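PDB 2PZH: hypothetical protein HP_0496 from Helicobacter pylori, which hydrolyses the thioester bond of acyl-CoAs, acting on long-chain fatty acyl-CoAs and benzoyl-CoA, and may take part in phospholipid metabolism. Local coordinates for residues Val50-Lys55 against Glu108-Phe113; Asp57-Ala62 against Pro101-Ala106; Leu64-Glu69 against Ile88-Asn93. All blocks are in the same frame, centred on the assembly; numbering follows the deposited sequence.

Contact 1: Val50-Lys55 against Glu108-Phe113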
loop_
_atom_site.group_PDB
_atom_site.type_symbol
_atom_site.label_atom_id
_atom_site.label_comp_id
_atom_site.label_asym_id
_atom_site.label_seq_id
_atom_site.Cartn_x
_atom_site.Cartn_y
_atom_site.Cartn_z
ATOM N N VAL A 50 -17.203 0.510 -11.744
ATOM C CA VAL A 50 -17.023 -0.397 -10.622
ATOM C C VAL A 50 -16.592 -1.750 -11.121
ATOM O O VAL A 50 -17.175 -2.311 -12.052
ATOM C CB VAL A 50 -18.271 -0.512 -9.718
ATOM C CG1 VAL A 50 -18.557 0.832 -9.060
ATOM C CG2 VAL A 50 -19.473 -1.016 -10.498
ATOM N N ILE A 51 -15.538 -2.258 -10.499
ATOM C CA ILE A 51 -14.995 -3.546 -10.855
ATOM C C ILE A 51 -15.969 -4.626 -10.414
ATOM O O ILE A 51 -16.470 -4.606 -9.283
ATOM C CB ILE A 51 -13.562 -3.706 -10.271
ATOM C CG1 ILE A 51 -12.914 -5.019 -10.703
ATOM C CG2 ILE A 51 -13.553 -3.507 -8.753
ATOM C CD1 ILE A 51 -11.380 -4.898 -10.767
ATOM N N ARG A 52 -16.280 -5.522 -11.345
ATOM C CA ARG A 52 -17.182 -6.639 -11.105
ATOM C C ARG A 52 -16.402 -7.903 -10.813
ATOM O O ARG A 52 -16.739 -8.659 -9.918
ATOM C CB ARG A 52 -18.052 -6.917 -12.339
ATOM C CG ARG A 52 -18.973 -5.799 -12.765
ATOM C CD ARG A 52 -19.948 -5.473 -11.662
ATOM N NE ARG A 52 -21.054 -4.669 -12.159
ATOM C CZ ARG A 52 -21.891 -3.993 -11.382
ATOM N NH1 ARG A 52 -21.742 -4.016 -10.065
ATOM N NH2 ARG A 52 -22.868 -3.283 -11.932
ATOM N N SER A 53 -15.366 -8.158 -11.600
ATOM C CA SER A 53 -14.655 -9.413 -11.472
ATOM C C SER A 53 -13.268 -9.334 -12.077
ATOM O O SER A 53 -13.000 -8.532 -12.966
ATOM C CB SER A 53 -15.435 -10.547 -12.136
ATOM O OG SER A 53 -15.491 -10.360 -13.555
ATOM N N ILE A 54 -12.389 -10.184 -11.580
ATOM C CA ILE A 54 -11.056 -10.271 -12.141
ATOM C C ILE A 54 -10.657 -11.726 -12.323
ATOM O O ILE A 54 -10.961 -12.584 -11.494
ATOM C CB ILE A 54 -10.012 -9.524 -11.292
ATOM C CG1 ILE A 54 -8.631 -9.681 -11.933
ATOM C CG2 ILE A 54 -9.981 -10.055 -9.868
ATOM C CD1 ILE A 54 -7.658 -8.597 -11.545
ATOM N N LYS A 55 -10.003 -12.001 -13.435
ATOM C CA LYS A 55 -9.348 -13.265 -13.629
ATOM C C LYS A 55 -7.894 -12.914 -13.869
ATOM O O LYS A 55 -7.584 -12.144 -14.777
ATOM C CB LYS A 55 -9.937 -13.990 -14.834
ATOM C CG LYS A 55 -9.269 -15.317 -15.126
ATOM C CD LYS A 55 -9.560 -16.305 -14.026
ATOM C CE LYS A 55 -8.472 -17.348 -13.918
ATOM N NZ LYS A 55 -7.223 -16.744 -13.388
ATOM N N GLU A 108 -7.982 -10.372 -16.866
ATOM C CA GLU A 108 -9.161 -9.991 -17.590
ATOM C C GLU A 108 -10.061 -9.434 -16.529
ATOM O O GLU A 108 -10.338 -10.110 -15.542
ATOM C CB GLU A 108 -9.820 -11.210 -18.233
ATOM C CG GLU A 108 -11.094 -10.870 -18.973
ATOM C CD GLU A 108 -11.720 -12.078 -19.663
ATOM O OE1 GLU A 108 -10.981 -12.852 -20.312
ATOM O OE2 GLU A 108 -12.959 -12.226 -19.579
ATOM N N ILE A 109 -10.510 -8.205 -16.727
ATOM C CA ILE A 109 -11.278 -7.505 -15.707
ATOM C C ILE A 109 -12.531 -6.915 -16.316
ATOM O O ILE A 109 -12.469 -6.261 -17.367
ATOM C CB ILE A 109 -10.439 -6.386 -15.076
ATOM C CG1 ILE A 109 -9.117 -6.975 -14.565
ATOM C CG2 ILE A 109 -11.229 -5.705 -13.946
ATOM C CD1 ILE A 109 -8.037 -5.953 -14.264
ATOM N N LYS A 110 -13.658 -7.145 -15.647
ATOM C CA LYS A 110 -14.949 -6.631 -16.081
ATOM C C LYS A 110 -15.387 -5.478 -15.177
ATOM O O LYS A 110 -15.283 -5.567 -13.956
ATOM C CB LYS A 110 -15.984 -7.753 -16.041
ATOM C CG LYS A 110 -17.393 -7.359 -16.481
ATOM C CD LYS A 110 -18.276 -8.612 -16.570
ATOM C CE LYS A 110 -19.654 -8.307 -17.115
ATOM N NZ LYS A 110 -20.592 -7.929 -16.030
ATOM N N PHE A 111 -15.837 -4.395 -15.798
ATOM C CA PHE A 111 -16.293 -3.208 -15.091
ATOM C C PHE A 111 -17.732 -2.928 -15.489
ATOM O O PHE A 111 -18.110 -3.146 -16.637
ATOM C CB PHE A 111 -15.450 -1.993 -15.470
ATOM C CG PHE A 111 -13.988 -2.176 -15.236
ATOM C CD1 PHE A 111 -13.406 -1.777 -14.050
ATOM C CD2 PHE A 111 -13.189 -2.750 -16.219
ATOM C CE1 PHE A 111 -12.053 -1.968 -13.846
ATOM C CE2 PHE A 111 -11.852 -2.942 -16.024
ATOM C CZ PHE A 111 -11.277 -2.546 -14.835
ATOM N N GLY A 112 -18.523 -2.453 -14.540
ATOM C CA GLY A 112 -19.828 -1.879 -14.848
ATOM C C GLY A 112 -19.751 -0.384 -14.604
ATOM O O GLY A 112 -18.759 0.108 -14.079
ATOM N N PHE A 113 -20.787 0.351 -14.995
ATOM C CA PHE A 113 -20.876 1.765 -14.645
ATOM C C PHE A 113 -22.131 1.935 -13.796
ATOM O O PHE A 113 -23.168 1.343 -14.084
ATOM C CB PHE A 113 -20.923 2.645 -15.896
ATOM C CG PHE A 113 -20.517 4.074 -15.651
ATOM C CD1 PHE A 113 -19.174 4.419 -15.546
ATOM C CD2 PHE A 113 -21.472 5.075 -15.542
ATOM C CE1 PHE A 113 -18.782 5.742 -15.325
ATOM C CE2 PHE A 113 -21.093 6.402 -15.319
ATOM C CZ PHE A 113 -19.740 6.736 -15.210
HETATM O O HOH W 1 -22.102 -5.342 -14.760
HETATM O O HOH W 2 -13.245 -11.011 -15.285
#
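R52 packs against the backbone of K110 and G112, where two antiparallel strands meet. Its CB is 3.5 Å from K110 O, the same oxygen that accepts a bond from R52 N at 2.8 Å. R52 CG comes within 3.8 Å of G112 N. The chain bends at chi2 (-61°) and turns past G112. R52 NE is 4.1 Å from CA of G112, which has no side chain. NE also donates to a water at 2.9 Å, and V50 CG2 covers one face of the guanidinium toward its rim. K110 NZ gives that water a second, weak bond. R52 and S53 both face K110, a classic beta bulge. S53 OG shares another water with E108 O.

I51, I54, I109 and F111 share the face opposite S53 and K110. I51 CD1 presses on I109 CG2 at 3.3 Å, tighter than usual. I54 lies beside I109, with CD1 3.7 Å from I109 CG1, and also touches L24 of helix 22-36. S53, I54 and K55 pair with a strand of the second subunit, so the sheet continues there. R52 NE and K110 NZ, in groups of probably like charge, are 5.1 Å apart; the water accepting from both may ease their repulsion.

Contact 2: Asp57-Ala62 against Pro101-Ala106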
loop_
_atom_site.group_PDB
_atom_site.type_symbol
_atom_site.label_atom_id
_atom_site.label_comp_id
_atom_site.label_asym_id
_atom_site.label_seq_id
_atom_site.Cartn_x
_atom_site.Cartn_y
_atom_site.Cartn_z
ATOM N N ASP A 57 -3.659 -14.348 -13.925
ATOM C CA ASP A 57 -2.661 -15.392 -13.950
ATOM C C ASP A 57 -1.307 -14.767 -13.683
ATOM O O ASP A 57 -1.033 -13.671 -14.150
ATOM C CB ASP A 57 -2.647 -16.068 -15.325
ATOM C CG ASP A 57 -3.904 -16.857 -15.585
ATOM O OD1 ASP A 57 -4.231 -17.730 -14.760
ATOM O OD2 ASP A 57 -4.571 -16.594 -16.613
ATOM N N PHE A 58 -0.480 -15.467 -12.912
ATOM C CA PHE A 58 0.851 -15.001 -12.544
ATOM C C PHE A 58 1.893 -15.819 -13.282
ATOM O O PHE A 58 1.778 -17.036 -13.373
ATOM C CB PHE A 58 1.032 -15.124 -11.035
ATOM C CG PHE A 58 0.087 -14.251 -10.272
ATOM C CD1 PHE A 58 -1.214 -14.671 -10.033
ATOM C CD2 PHE A 58 0.469 -12.975 -9.852
ATOM C CE1 PHE A 58 -2.116 -13.854 -9.345
ATOM C CE2 PHE A 58 -0.429 -12.163 -9.163
ATOM C CZ PHE A 58 -1.725 -12.602 -8.925
ATOM N N PHE A 59 2.877 -15.132 -13.851
ATOM C CA PHE A 59 3.929 -15.792 -14.612
ATOM C C PHE A 59 5.269 -15.504 -13.937
ATOM O O PHE A 59 5.373 -15.625 -12.712
ATOM C CB PHE A 59 3.863 -15.341 -16.070
ATOM C CG PHE A 59 2.557 -15.675 -16.722
ATOM C CD1 PHE A 59 2.352 -16.945 -17.248
ATOM C CD2 PHE A 59 1.530 -14.743 -16.790
ATOM C CE1 PHE A 59 1.138 -17.278 -17.847
ATOM C CE2 PHE A 59 0.308 -15.063 -17.403
ATOM C CZ PHE A 59 0.114 -16.338 -17.914
ATOM N N THR A 60 6.286 -15.092 -14.686
ATOM C CA THR A 60 7.561 -14.810 -14.043
ATOM C C THR A 60 7.475 -13.587 -13.125
ATOM O O THR A 60 7.154 -12.500 -13.575
ATOM C CB THR A 60 8.702 -14.609 -15.066
ATOM O OG1 THR A 60 8.872 -15.811 -15.822
ATOM C CG2 THR A 60 10.026 -14.277 -14.339
ATOM N N PRO A 61 7.774 -13.765 -11.837
ATOM C CA PRO A 61 7.697 -12.632 -10.907
ATOM C C PRO A 61 8.669 -11.514 -11.229
ATOM O O PRO A 61 9.811 -11.771 -11.620
ATOM C CB PRO A 61 8.080 -13.247 -9.551
ATOM C CG PRO A 61 8.739 -14.547 -9.860
ATOM C CD PRO A 61 8.174 -15.016 -11.167
ATOM N N ALA A 62 8.215 -10.280 -11.035
ATOM C CA ALA A 62 9.046 -9.109 -11.233
ATOM C C ALA A 62 9.782 -8.747 -9.946
ATOM O O ALA A 62 9.395 -9.153 -8.859
ATOM C CB ALA A 62 8.205 -7.935 -11.717
ATOM N N PRO A 101 11.772 -9.208 -23.652
ATOM C CA PRO A 101 10.679 -8.954 -22.698
ATOM C C PRO A 101 9.993 -10.255 -22.261
ATOM O O PRO A 101 9.804 -11.171 -23.079
ATOM C CB PRO A 101 9.719 -8.065 -23.489
ATOM C CG PRO A 101 10.595 -7.379 -24.524
ATOM C CD PRO A 101 11.597 -8.449 -24.907
ATOM N N PHE A 102 9.650 -10.341 -20.977
ATOM C CA PHE A 102 9.015 -11.555 -20.453
ATOM C C PHE A 102 7.716 -11.251 -19.711
ATOM O O PHE A 102 7.621 -10.247 -19.017
ATOM C CB PHE A 102 9.992 -12.411 -19.621
ATOM C CG PHE A 102 10.518 -11.761 -18.349
ATOM C CD1 PHE A 102 9.767 -11.786 -17.177
ATOM C CD2 PHE A 102 11.775 -11.167 -18.313
ATOM C CE1 PHE A 102 10.236 -11.239 -15.998
ATOM C CE2 PHE A 102 12.272 -10.590 -17.117
ATOM C CZ PHE A 102 11.498 -10.613 -15.961
ATOM N N LYS A 103 6.726 -12.120 -19.880
ATOM C CA LYS A 103 5.424 -11.913 -19.263
ATOM C C LYS A 103 5.495 -12.152 -17.768
ATOM O O LYS A 103 6.110 -13.114 -17.313
ATOM C CB LYS A 103 4.376 -12.842 -19.868
ATOM C CG LYS A 103 2.959 -12.468 -19.491
ATOM C CD LYS A 103 1.948 -13.088 -20.441
ATOM C CE LYS A 103 2.123 -14.583 -20.562
ATOM N NZ LYS A 103 0.981 -15.155 -21.376
ATOM N N VAL A 104 4.838 -11.271 -17.022
ATOM C CA VAL A 104 4.835 -11.304 -15.566
ATOM C C VAL A 104 3.434 -11.607 -15.002
ATOM O O VAL A 104 3.297 -12.241 -13.960
ATOM C CB VAL A 104 5.376 -9.958 -15.037
ATOM C CG1 VAL A 104 5.133 -9.790 -13.531
ATOM C CG2 VAL A 104 6.868 -9.833 -15.353
ATOM N N PHE A 105 2.397 -11.154 -15.703
ATOM C CA PHE A 105 1.045 -11.134 -15.168
ATOM C C PHE A 105 0.088 -10.885 -16.313
ATOM O O PHE A 105 0.419 -10.144 -17.243
ATOM C CB PHE A 105 0.961 -9.972 -14.167
ATOM C CG PHE A 105 -0.403 -9.759 -13.543
ATOM C CD1 PHE A 105 -0.776 -10.477 -12.414
ATOM C CD2 PHE A 105 -1.298 -8.823 -14.069
ATOM C CE1 PHE A 105 -2.032 -10.290 -11.819
ATOM C CE2 PHE A 105 -2.539 -8.596 -13.468
ATOM C CZ PHE A 105 -2.913 -9.346 -12.337
ATOM N N ALA A 106 -1.078 -11.515 -16.254
ATOM C CA ALA A 106 -2.160 -11.151 -17.161
ATOM C C ALA A 106 -3.455 -11.082 -16.378
ATOM O O ALA A 106 -3.632 -11.805 -15.387
ATOM C CB ALA A 106 -2.281 -12.149 -18.298
HETATM O O HOH W 3 4.254 -12.897 -11.501
HETATM O O HOH W 4 7.139 -15.387 -18.268
#
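D57 and A106 exchange two backbone hydrogen bonds: D57 N to A106 O at 2.9 Å and A106 N to D57 O at 3.0 Å. F59 N then donates to V104 O from above the carbonyl plane. A water donates to both V104 O and F59 O. T60 N reaches a lone pair of K103 O at 3.3 Å, with a bent N-H angle of 138°. A second water joins K103 O to T60 OG1.

K103 covers one face of the F59 ring. Its CE stands 3.6 Å above the ring centre, a CH-pi contact, and NZ makes a cation-pi contact over the same face. F105 N and A106 N lie at the edge of this ring. F58 and F105 share one face of the sheet. F105 CG is anti to its backbone N (chi1 178°), and the ring turns its edge to the face of F58. The centroids are 5.2 Å apart and the planes at 69°, a T-shaped pair.

Further out, T60 CG2 touches F102 CE1 at 3.5 Å. V104 CG2 packs on T60 O at 3.2 Å. A62 N is hydrogen-bonded to Y23 OH of helix 22-36.

V104 and F105 both face I88, a classic beta bulge. The P61 side chain is about 8 Å from that of D13, the predicted active-site residue. This is consistent with a hot-dog fold, a sheet wrapped on a central helix, whose relatives usually have the active site at a subunit interface.

Contact 3: Leu64-Glu69 against Ile88-Asn93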
loop_
_atom_site.group_PDB
_atom_site.type_symbol
_atom_site.label_atom_id
_atom_site.label_comp_id
_atom_site.label_asym_id
_atom_site.label_seq_id
_atom_site.Cartn_x
_atom_site.Cartn_y
_atom_site.Cartn_z
ATOM N N LEU A 64 12.852 -5.842 -7.877
ATOM C CA LEU A 64 13.337 -4.473 -7.671
ATOM C C LEU A 64 14.095 -3.901 -8.861
ATOM O O LEU A 64 15.014 -4.530 -9.375
ATOM C CB LEU A 64 14.267 -4.433 -6.463
ATOM C CG LEU A 64 14.759 -3.057 -6.038
ATOM C CD1 LEU A 64 13.583 -2.306 -5.436
ATOM C CD2 LEU A 64 15.941 -3.156 -5.047
ATOM N N GLY A 65 13.713 -2.698 -9.292
ATOM C CA GLY A 65 14.468 -1.969 -10.310
ATOM C C GLY A 65 14.054 -2.256 -11.738
ATOM O O GLY A 65 14.453 -1.563 -12.659
ATOM N N GLN A 66 13.270 -3.298 -11.931
ATOM C CA GLN A 66 12.778 -3.611 -13.268
ATOM C C GLN A 66 11.771 -2.567 -13.747
ATOM O O GLN A 66 11.140 -1.879 -12.948
ATOM C CB GLN A 66 12.162 -5.011 -13.262
ATOM C CG GLN A 66 13.214 -6.098 -13.050
ATOM C CD GLN A 66 12.648 -7.498 -13.117
ATOM O OE1 GLN A 66 11.459 -7.722 -12.866
ATOM N NE2 GLN A 66 13.494 -8.444 -13.473
ATOM N N VAL A 67 11.652 -2.430 -15.065
ATOM C CA VAL A 67 10.612 -1.595 -15.661
ATOM C C VAL A 67 9.607 -2.513 -16.325
ATOM O O VAL A 67 9.971 -3.405 -17.106
ATOM C CB VAL A 67 11.199 -0.565 -16.652
ATOM C CG1 VAL A 67 10.082 0.290 -17.303
ATOM C CG2 VAL A 67 12.224 0.345 -15.888
ATOM N N LEU A 68 8.347 -2.326 -15.971
ATOM C CA LEU A 68 7.284 -3.195 -16.436
ATOM C C LEU A 68 6.440 -2.415 -17.415
ATOM O O LEU A 68 6.219 -1.230 -17.250
ATOM C CB LEU A 68 6.403 -3.653 -15.264
ATOM C CG LEU A 68 7.127 -4.298 -14.071
ATOM C CD1 LEU A 68 6.150 -4.833 -13.034
ATOM C CD2 LEU A 68 8.077 -5.408 -14.561
ATOM N N GLU A 69 5.982 -3.085 -18.457
ATOM C CA GLU A 69 5.138 -2.427 -19.430
ATOM C C GLU A 69 3.748 -3.016 -19.308
ATOM O O GLU A 69 3.578 -4.233 -19.370
ATOM C CB GLU A 69 5.695 -2.681 -20.832
ATOM C CG GLU A 69 4.888 -2.051 -21.919
ATOM C CD GLU A 69 5.614 -2.113 -23.236
ATOM O OE1 GLU A 69 6.330 -1.142 -23.532
ATOM O OE2 GLU A 69 5.498 -3.142 -23.943
ATOM N N ILE A 88 1.171 -7.685 -18.334
ATOM C CA ILE A 88 2.342 -6.961 -17.884
ATOM C C ILE A 88 3.577 -7.734 -18.307
ATOM O O ILE A 88 3.699 -8.928 -18.027
ATOM C CB ILE A 88 2.328 -6.773 -16.331
ATOM C CG1 ILE A 88 1.040 -6.046 -15.907
ATOM C CG2 ILE A 88 3.615 -6.096 -15.828
ATOM C CD1 ILE A 88 0.919 -5.799 -14.402
ATOM N N TYR A 89 4.489 -7.040 -18.973
ATOM C CA TYR A 89 5.766 -7.604 -19.362
ATOM C C TYR A 89 6.902 -6.839 -18.717
ATOM O O TYR A 89 6.873 -5.595 -18.669
ATOM C CB TYR A 89 5.949 -7.511 -20.874
ATOM C CG TYR A 89 5.284 -8.624 -21.651
ATOM C CD1 TYR A 89 3.906 -8.670 -21.827
ATOM C CD2 TYR A 89 6.056 -9.630 -22.222
ATOM C CE1 TYR A 89 3.315 -9.722 -22.566
ATOM C CE2 TYR A 89 5.492 -10.649 -22.945
ATOM C CZ TYR A 89 4.135 -10.700 -23.122
ATOM O OH TYR A 89 3.650 -11.775 -23.871
ATOM N N CYS A 90 7.929 -7.555 -18.277
ATOM C CA CYS A 90 9.151 -6.882 -17.869
ATOM C C CYS A 90 9.908 -6.550 -19.124
ATOM O O CYS A 90 10.195 -7.458 -19.917
ATOM C CB CYS A 90 10.046 -7.771 -17.003
ATOM S SG CYS A 90 11.582 -6.949 -16.587
ATOM N N ILE A 91 10.242 -5.271 -19.307
ATOM C CA ILE A 91 10.971 -4.838 -20.514
ATOM C C ILE A 91 12.379 -4.320 -20.262
ATOM O O ILE A 91 13.146 -4.144 -21.217
ATOM C CB ILE A 91 10.181 -3.756 -21.315
ATOM C CG1 ILE A 91 9.981 -2.499 -20.459
ATOM C CG2 ILE A 91 8.854 -4.327 -21.825
ATOM C CD1 ILE A 91 9.333 -1.310 -21.215
ATOM N N GLN A 92 12.714 -4.045 -19.004
ATOM C CA GLN A 92 14.058 -3.598 -18.644
ATOM C C GLN A 92 14.418 -4.121 -17.268
ATOM O O GLN A 92 13.532 -4.308 -16.430
ATOM C CB GLN A 92 14.135 -2.071 -18.571
ATOM C CG GLN A 92 13.770 -1.339 -19.812
ATOM C CD GLN A 92 13.877 0.166 -19.618
ATOM O OE1 GLN A 92 14.762 0.655 -18.886
ATOM N NE2 GLN A 92 12.970 0.910 -20.260
ATOM N N ASN A 93 15.704 -4.347 -17.032
ATOM C CA ASN A 93 16.167 -4.624 -15.665
ATOM C C ASN A 93 16.880 -3.381 -15.128
ATOM O O ASN A 93 17.087 -2.425 -15.881
ATOM C CB ASN A 93 17.023 -5.884 -15.622
ATOM C CG ASN A 93 18.141 -5.871 -16.669
ATOM O OD1 ASN A 93 18.953 -4.959 -16.685
ATOM N ND2 ASN A 93 18.164 -6.879 -17.545
#
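C90 SG sits over one face of the Q66 amide, 3.7 Å from Q66 CD and nearly as close to both terminal atoms. At the rim of that amide, Q66 OE1 accepts a bond from S63 N. The Q92 amide has V67 over one face. V67 CG2 is 3.9 Å from Q92 OE1, and the two side chains run side by side. I91 crosses E69 at about a right angle, with CD1 3.8 Å from E69 OE1. The other carboxylate oxygen, E69 OE2, forms a salt bridge with R71.

The backbone N-H groups of I91 and Q92 both point at V67 O. I91 N binds it at 2.9 Å, and Q92 N adds a weak bond at 3.4 Å. I91 CG1 stands between its own backbone N and carbonyl carbon (chi1 62°), which leaves it 3.5 Å from V67 O. E69 N meets Y89 O at 2.7 Å in a nearly straight bond.

L68 CB touches I88 CG2 at 3.7 Å, and both residues pack on Y26 of helix 22-36. I91 and Q92 opposite V67 form a classic beta bulge. It lies in the hairpin of strands 67-77 and 81-92, within the antiparallel sheet of a hot-dog fold.

How the contacts relate
From the N terminus, the chain enters contact 1 at 50-55, contact 2 at 57-62 and contact 3 at 64-69. It closes them in reverse order. Segment 88-93 completes contact 3, 101-106 completes contact 2 and 108-113 completes contact 1. The three loops are therefore nested, and none cross. Contacts 1 and 2 join the same two strands, 47-58 and 102-114, with centres about 20 Å apart. Both reach the second subunit. Contact 3 closes the hairpin of 67-77 and 81-92. Strand 81-92 borders 102-114, so contacts 2 and 3 touch, probably through hydrogen bonds between I88 and V104 and between I88 and F105. Together they tie four strands into one antiparallel sheet.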